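Side-chain contacts in putative HAD family hydrolase (Streptomyces avermitilis, PDB 3MMZ), which probably hydrolyses phosphate esters as the HAD-type domain of a longer protein thought to make CMP-N-acylneuraminate from CTP and an N-acylneuraminate: residues Ala49-Ser54 with Glu153-Ile158; Val105-Asn110 with Leu115-Leu120. All coordinates share one frame; numbering follows the deposited sequence.

Contact 1 (Ala49-Ser54 with Glu153-Ile158)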
loop_
_atom_site.group_PDB
_atom_site.type_symbol
_atom_site.label_atom_id
_atom_site.label_comp_id
_atom_site.label_asym_id
_atom_site.label_seq_id
_atom_site.Cartn_x
_atom_site.Cartn_y
_atom_site.Cartn_z
ATOM N N ALA D 49 16.562 -14.294 -20.198
ATOM C CA ALA D 49 16.685 -15.395 -21.153
ATOM C C ALA D 49 16.055 -15.039 -22.498
ATOM O O ALA D 49 16.599 -15.387 -23.558
ATOM C CB ALA D 49 16.087 -16.689 -20.589
ATOM N N ALA D 50 14.921 -14.336 -22.456
ATOM C CA ALA D 50 14.246 -13.892 -23.676
ATOM C C ALA D 50 15.091 -12.884 -24.454
ATOM O O ALA D 50 15.192 -12.983 -25.677
ATOM C CB ALA D 50 12.868 -13.311 -23.358
ATOM N N LEU D 51 15.706 -11.931 -23.744
ATOM C CA LEU D 51 16.611 -10.964 -24.372
ATOM C C LEU D 51 17.831 -11.662 -25.000
ATOM O O LEU D 51 18.201 -11.381 -26.144
ATOM C CB LEU D 51 17.036 -9.871 -23.366
ATOM C CG LEU D 51 15.914 -8.948 -22.874
ATOM C CD1 LEU D 51 16.335 -8.156 -21.639
ATOM C CD2 LEU D 51 15.458 -8.002 -23.993
ATOM N N ARG D 52 18.422 -12.593 -24.257
ATOM C CA ARG D 52 19.558 -13.374 -24.744
ATOM C C ARG D 52 19.196 -14.176 -25.997
ATOM O O ARG D 52 19.947 -14.175 -26.972
ATOM C CB ARG D 52 20.090 -14.289 -23.636
ATOM C CG ARG D 52 21.233 -15.205 -24.080
ATOM C CD ARG D 52 21.753 -16.068 -22.940
ATOM N NE ARG D 52 20.680 -16.693 -22.164
ATOM C CZ ARG D 52 20.082 -17.844 -22.472
ATOM N NH1 ARG D 52 20.438 -18.532 -23.556
ATOM N NH2 ARG D 52 19.115 -18.314 -21.688
ATOM N N LYS D 53 18.042 -14.845 -25.976
ATOM C CA LYS D 53 17.562 -15.614 -27.129
ATOM C C LYS D 53 17.327 -14.747 -28.364
ATOM O O LYS D 53 17.435 -15.235 -29.492
ATOM C CB LYS D 53 16.291 -16.387 -26.786
ATOM C CG LYS D 53 16.536 -17.643 -25.969
ATOM C CD LYS D 53 15.226 -18.211 -25.450
ATOM C CE LYS D 53 15.410 -19.585 -24.809
ATOM N NZ LYS D 53 16.166 -19.497 -23.527
ATOM N N SER D 54 17.018 -13.471 -28.144
ATOM C CA SER D 54 16.814 -12.519 -29.230
ATOM C C SER D 54 18.134 -12.060 -29.880
ATOM O O SER D 54 18.121 -11.308 -30.860
ATOM C CB SER D 54 15.984 -11.319 -28.749
ATOM O OG SER D 54 16.778 -10.361 -28.067
ATOM N N GLU D 153 10.258 -6.194 -16.842
ATOM C CA GLU D 153 9.577 -5.036 -17.435
ATOM C C GLU D 153 10.334 -4.481 -18.648
ATOM O O GLU D 153 9.737 -4.227 -19.694
ATOM C CB GLU D 153 9.368 -3.942 -16.384
ATOM C CG GLU D 153 8.558 -2.754 -16.882
ATOM C CD GLU D 153 8.344 -1.686 -15.817
ATOM O OE1 GLU D 153 8.839 -1.842 -14.687
ATOM O OE2 GLU D 153 7.659 -0.685 -16.119
ATOM N N ILE D 154 11.644 -4.268 -18.496
ATOM C CA ILE D 154 12.489 -3.816 -19.604
ATOM C C ILE D 154 12.429 -4.801 -20.777
ATOM O O ILE D 154 12.352 -4.402 -21.942
ATOM C CB ILE D 154 13.949 -3.594 -19.133
ATOM C CG1 ILE D 154 13.968 -2.512 -18.037
ATOM C CG2 ILE D 154 14.873 -3.212 -20.302
ATOM C CD1 ILE D 154 15.295 -2.395 -17.282
ATOM N N ALA D 155 12.455 -6.091 -20.476
ATOM C CA ALA D 155 12.368 -7.097 -21.527
ATOM C C ALA D 155 11.083 -6.914 -22.343
ATOM O O ALA D 155 11.092 -7.106 -23.558
ATOM C CB ALA D 155 12.459 -8.519 -20.937
ATOM N N SER D 156 9.995 -6.512 -21.678
ATOM C CA SER D 156 8.705 -6.316 -22.363
ATOM C C SER D 156 8.688 -5.058 -23.219
ATOM O O SER D 156 7.991 -5.021 -24.233
ATOM C CB SER D 156 7.504 -6.338 -21.396
ATOM O OG SER D 156 7.387 -5.124 -20.667
ATOM N N TRP D 157 9.461 -4.040 -22.834
ATOM C CA TRP D 157 9.648 -2.869 -23.703
ATOM C C TRP D 157 10.300 -3.286 -25.022
ATOM O O TRP D 157 9.874 -2.875 -26.101
ATOM C CB TRP D 157 10.549 -1.820 -23.039
ATOM C CG TRP D 157 10.023 -1.205 -21.792
ATOM C CD1 TRP D 157 8.737 -1.242 -21.316
ATOM C CD2 TRP D 157 10.769 -0.408 -20.871
ATOM N NE1 TRP D 157 8.650 -0.534 -20.138
ATOM C CE2 TRP D 157 9.884 -0.020 -19.839
ATOM C CE3 TRP D 157 12.115 -0.008 -20.803
ATOM C CZ2 TRP D 157 10.294 0.775 -18.755
ATOM C CZ3 TRP D 157 12.524 0.770 -19.721
ATOM C CH2 TRP D 157 11.611 1.161 -18.720
ATOM N N ILE D 158 11.349 -4.092 -24.919
ATOM C CA ILE D 158 12.145 -4.491 -26.072
ATOM C C ILE D 158 11.414 -5.535 -26.925
ATOM O O ILE D 158 11.416 -5.449 -28.157
ATOM C CB ILE D 158 13.551 -5.034 -25.631
ATOM C CG1 ILE D 158 14.290 -4.031 -24.724
ATOM C CG2 ILE D 158 14.406 -5.445 -26.843
ATOM C CD1 ILE D 158 14.484 -2.660 -25.340
#

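Contact 2 (Val105-Asn110 with Leu115-Leu120). With CA (calcium ion), chain M.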
loop_
_atom_site.group_PDB
_atom_site.type_symbol
_atom_site.label_atom_id
_atom_site.label_comp_id
_atom_site.label_asym_id
_atom_site.label_seq_id
_atom_site.Cartn_x
_atom_site.Cartn_y
_atom_site.Cartn_z
ATOM N N VAL D 105 23.929 0.694 -26.355
ATOM C CA VAL D 105 23.965 -0.107 -25.145
ATOM C C VAL D 105 22.883 0.372 -24.172
ATOM O O VAL D 105 22.714 1.582 -23.930
ATOM C CB VAL D 105 25.365 -0.085 -24.476
ATOM C CG1 VAL D 105 25.360 -0.844 -23.144
ATOM C CG2 VAL D 105 26.412 -0.699 -25.418
ATOM N N LEU D 106 22.146 -0.591 -23.640
ATOM C CA LEU D 106 21.194 -0.329 -22.567
ATOM C C LEU D 106 21.838 -0.761 -21.255
ATOM O O LEU D 106 22.227 -1.920 -21.091
ATOM C CB LEU D 106 19.888 -1.084 -22.829
ATOM C CG LEU D 106 18.671 -0.729 -21.966
ATOM C CD1 LEU D 106 17.398 -1.158 -22.681
ATOM C CD2 LEU D 106 18.781 -1.420 -20.615
ATOM N N TYR D 107 21.977 0.177 -20.323
ATOM C CA TYR D 107 22.544 -0.139 -19.022
ATOM C C TYR D 107 21.514 0.132 -17.937
ATOM O O TYR D 107 20.947 1.214 -17.900
ATOM C CB TYR D 107 23.801 0.697 -18.740
ATOM C CG TYR D 107 24.377 0.450 -17.350
ATOM C CD1 TYR D 107 25.268 -0.600 -17.123
ATOM C CD2 TYR D 107 24.030 1.259 -16.270
ATOM C CE1 TYR D 107 25.805 -0.838 -15.850
ATOM C CE2 TYR D 107 24.561 1.033 -14.989
ATOM C CZ TYR D 107 25.451 -0.018 -14.793
ATOM O OH TYR D 107 25.983 -0.260 -13.550
ATOM N N VAL D 108 21.304 -0.835 -17.050
ATOM C CA VAL D 108 20.324 -0.694 -15.959
ATOM C C VAL D 108 21.026 -0.556 -14.622
ATOM O O VAL D 108 21.859 -1.397 -14.271
ATOM C CB VAL D 108 19.383 -1.924 -15.862
ATOM C CG1 VAL D 108 18.141 -1.596 -15.022
ATOM C CG2 VAL D 108 18.972 -2.378 -17.233
ATOM N N GLY D 109 20.675 0.483 -13.862
ATOM C CA GLY D 109 21.268 0.688 -12.538
ATOM C C GLY D 109 20.313 1.319 -11.546
ATOM O O GLY D 109 19.143 1.561 -11.867
ATOM N N ASN D 110 20.808 1.570 -10.335
ATOM C CA ASN D 110 19.965 2.039 -9.231
ATOM C C ASN D 110 20.621 3.066 -8.305
ATOM O O ASN D 110 19.928 3.663 -7.497
ATOM C CB ASN D 110 19.515 0.858 -8.362
ATOM C CG ASN D 110 20.606 0.404 -7.417
ATOM O OD1 ASN D 110 21.663 -0.036 -7.862
ATOM N ND2 ASN D 110 20.372 0.537 -6.118
ATOM N N LEU D 115 26.130 6.392 -12.139
ATOM C CA LEU D 115 26.021 7.604 -12.952
ATOM C C LEU D 115 27.098 7.711 -14.037
ATOM O O LEU D 115 26.789 8.109 -15.150
ATOM C CB LEU D 115 25.954 8.875 -12.088
ATOM C CG LEU D 115 24.676 8.984 -11.230
ATOM C CD1 LEU D 115 24.839 10.135 -10.234
ATOM C CD2 LEU D 115 23.444 9.177 -12.108
ATOM N N PRO D 116 28.357 7.338 -13.725
ATOM C CA PRO D 116 29.354 7.349 -14.809
ATOM C C PRO D 116 29.055 6.344 -15.944
ATOM O O PRO D 116 29.367 6.626 -17.107
ATOM C CB PRO D 116 30.674 7.016 -14.086
ATOM C CG PRO D 116 30.449 7.459 -12.675
ATOM C CD PRO D 116 28.983 7.130 -12.407
ATOM N N CYS D 117 28.461 5.194 -15.627
ATOM C CA CYS D 117 28.027 4.260 -16.677
ATOM C C CYS D 117 26.882 4.853 -17.493
ATOM O O CYS D 117 26.869 4.731 -18.717
ATOM C CB CYS D 117 27.596 2.909 -16.099
ATOM S SG CYS D 117 28.978 1.942 -15.482
ATOM N N PHE D 118 25.941 5.498 -16.798
ATOM C CA PHE D 118 24.808 6.184 -17.424
ATOM C C PHE D 118 25.316 7.175 -18.480
ATOM O O PHE D 118 24.805 7.200 -19.593
ATOM C CB PHE D 118 23.973 6.934 -16.361
ATOM C CG PHE D 118 22.865 6.122 -15.730
ATOM C CD1 PHE D 118 22.929 4.734 -15.648
ATOM C CD2 PHE D 118 21.745 6.775 -15.197
ATOM C CE1 PHE D 118 21.879 4.002 -15.064
ATOM C CE2 PHE D 118 20.706 6.064 -14.605
ATOM C CZ PHE D 118 20.763 4.673 -14.544
ATOM N N ALA D 119 26.329 7.969 -18.124
ATOM C CA ALA D 119 26.917 8.969 -19.037
ATOM C C ALA D 119 27.574 8.347 -20.274
ATOM O O ALA D 119 27.605 8.964 -21.342
ATOM C CB ALA D 119 27.923 9.870 -18.300
ATOM N N LEU D 120 28.110 7.142 -20.109
ATOM C CA LEU D 120 28.785 6.410 -21.183
ATOM C C LEU D 120 27.830 5.885 -22.267
ATOM O O LEU D 120 28.184 5.865 -23.446
ATOM C CB LEU D 120 29.550 5.222 -20.588
ATOM C CG LEU D 120 30.936 4.727 -21.021
ATOM C CD1 LEU D 120 31.224 4.830 -22.526
ATOM C CD2 LEU D 120 32.001 5.470 -20.236
HETATM CA CA CA M . 23.576 -1.276 -7.341
HETATM O O HOH W 1 23.096 -0.859 -5.086
HETATM O O HOH W 2 25.525 -2.543 -6.758
HETATM O O HOH W 3 24.855 0.475 -8.238
#

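Contact 1 (Ala49-Ser54 with Glu153-Ile158)
L51 reaches from helix 42-53 onto A155 and I158, and its two methyls divide the work. CD1 lies against the A155 methyl, at 4.0 Å from CB, with L51 CG equally close to that CB. CD2 goes to the other residue and sits 3.9 Å from I158 CB and 4.0 Å from I158 CG2, the two side chains crossing at about a right angle. The first torsion explains the reach: L51 CG is anti to the carbonyl carbon (chi1 -66°), which carries the fork across to the second helix. I158 offers its root and its gamma methyl, while the rest of the branch leads away. All three residues are buried, and A155 is small enough for the backbones to come within 6.4 Å, measured from L51 CA to A155 CA. This is helix-on-helix packing on one side of a Rossmann-like HAD domain: I154 on the second helix lies against strands 105-109 and 123-126 of the central parallel sheet, and L159 extends the apolar surface under A50 and L51. An alanine in place of L51 would probably open a gap beside A155 and I158, since both methyls that fill it would be gone. The solvent side is looser, with R52 partly exposed and K53 exposed. Just past the helix end, exposed S54 donates from OG to L51 O over 2.6 Å, 19° from the carbonyl plane. On the partner helix, S156 OG similarly turns back to E153 O, whereas the E153 carboxylate is held by T143 and V144.

Contact 2 (Val105-Asn110 with Leu115-Leu120)
C117 and F118 on helix 115-120 meet the Y107 ring in two different ways. The first is a face contact. C117 CB stands over the centre of the ring, 3.8 Å from the Y107 centroid and 13° off the normal, as a CH-pi contact. C117 SG lies over the same face at 4.5 Å from the centroid, a sulfur-aromatic contact. Y107 CB already points at the helix, and with CG anti to the backbone N (chi1 177°) the ring is placed under C117 CB. The second is an edge contact: F118 CE1 approaches Y107 CD2 at 3.7 Å, each atom near the plane of the other ring, so rim meets rim. F118 CE1 also reaches G109 N at 3.9 Å; G109, without a side chain, lets the F118 rim come this close to the strand.

Polar and metal bonds gather at the strand end. N110 OD1 binds the calcium ion at 2.3 Å, with D18, D20 and three waters completing the site, and N110 ND2 donates to one of those waters. D114 accepts from Y107 OH through OD1 and from N110 N through OD2, tying ring and metal ligand together.

The pair opens the beta-alpha-beta unit 105-109, 115-120, 123-126, with axes nearly antiparallel at 162° and 8.7 Å apart; helix 87-98 adds L91 beside C117, helix 132-137 backs F118, and strands 14-17 and 123-126 flank strand 105-109.

The two contacts have centres about 18 Å apart, on opposite sides of the chain's centre; contact 1 lies on one side of the central parallel sheet, while contact 2 includes a strand of that sheet and the helix on its other side. Strand 105-109 is the bridge: Y107 faces helix 115-120 in contact 2, whereas L106 and V108 take the packing from helix 150-159 of contact 1, with I154 CD1 3.7 Å from V108 CG2 and I158 CD1 4.2 Å from L106 CD1. Along the chain, contact 2 is nested within the 98 residues that separate the segments of contact 1. One strand thus carries helices on both faces and ends at the calcium site, while contact 1 joins an early helix to the last.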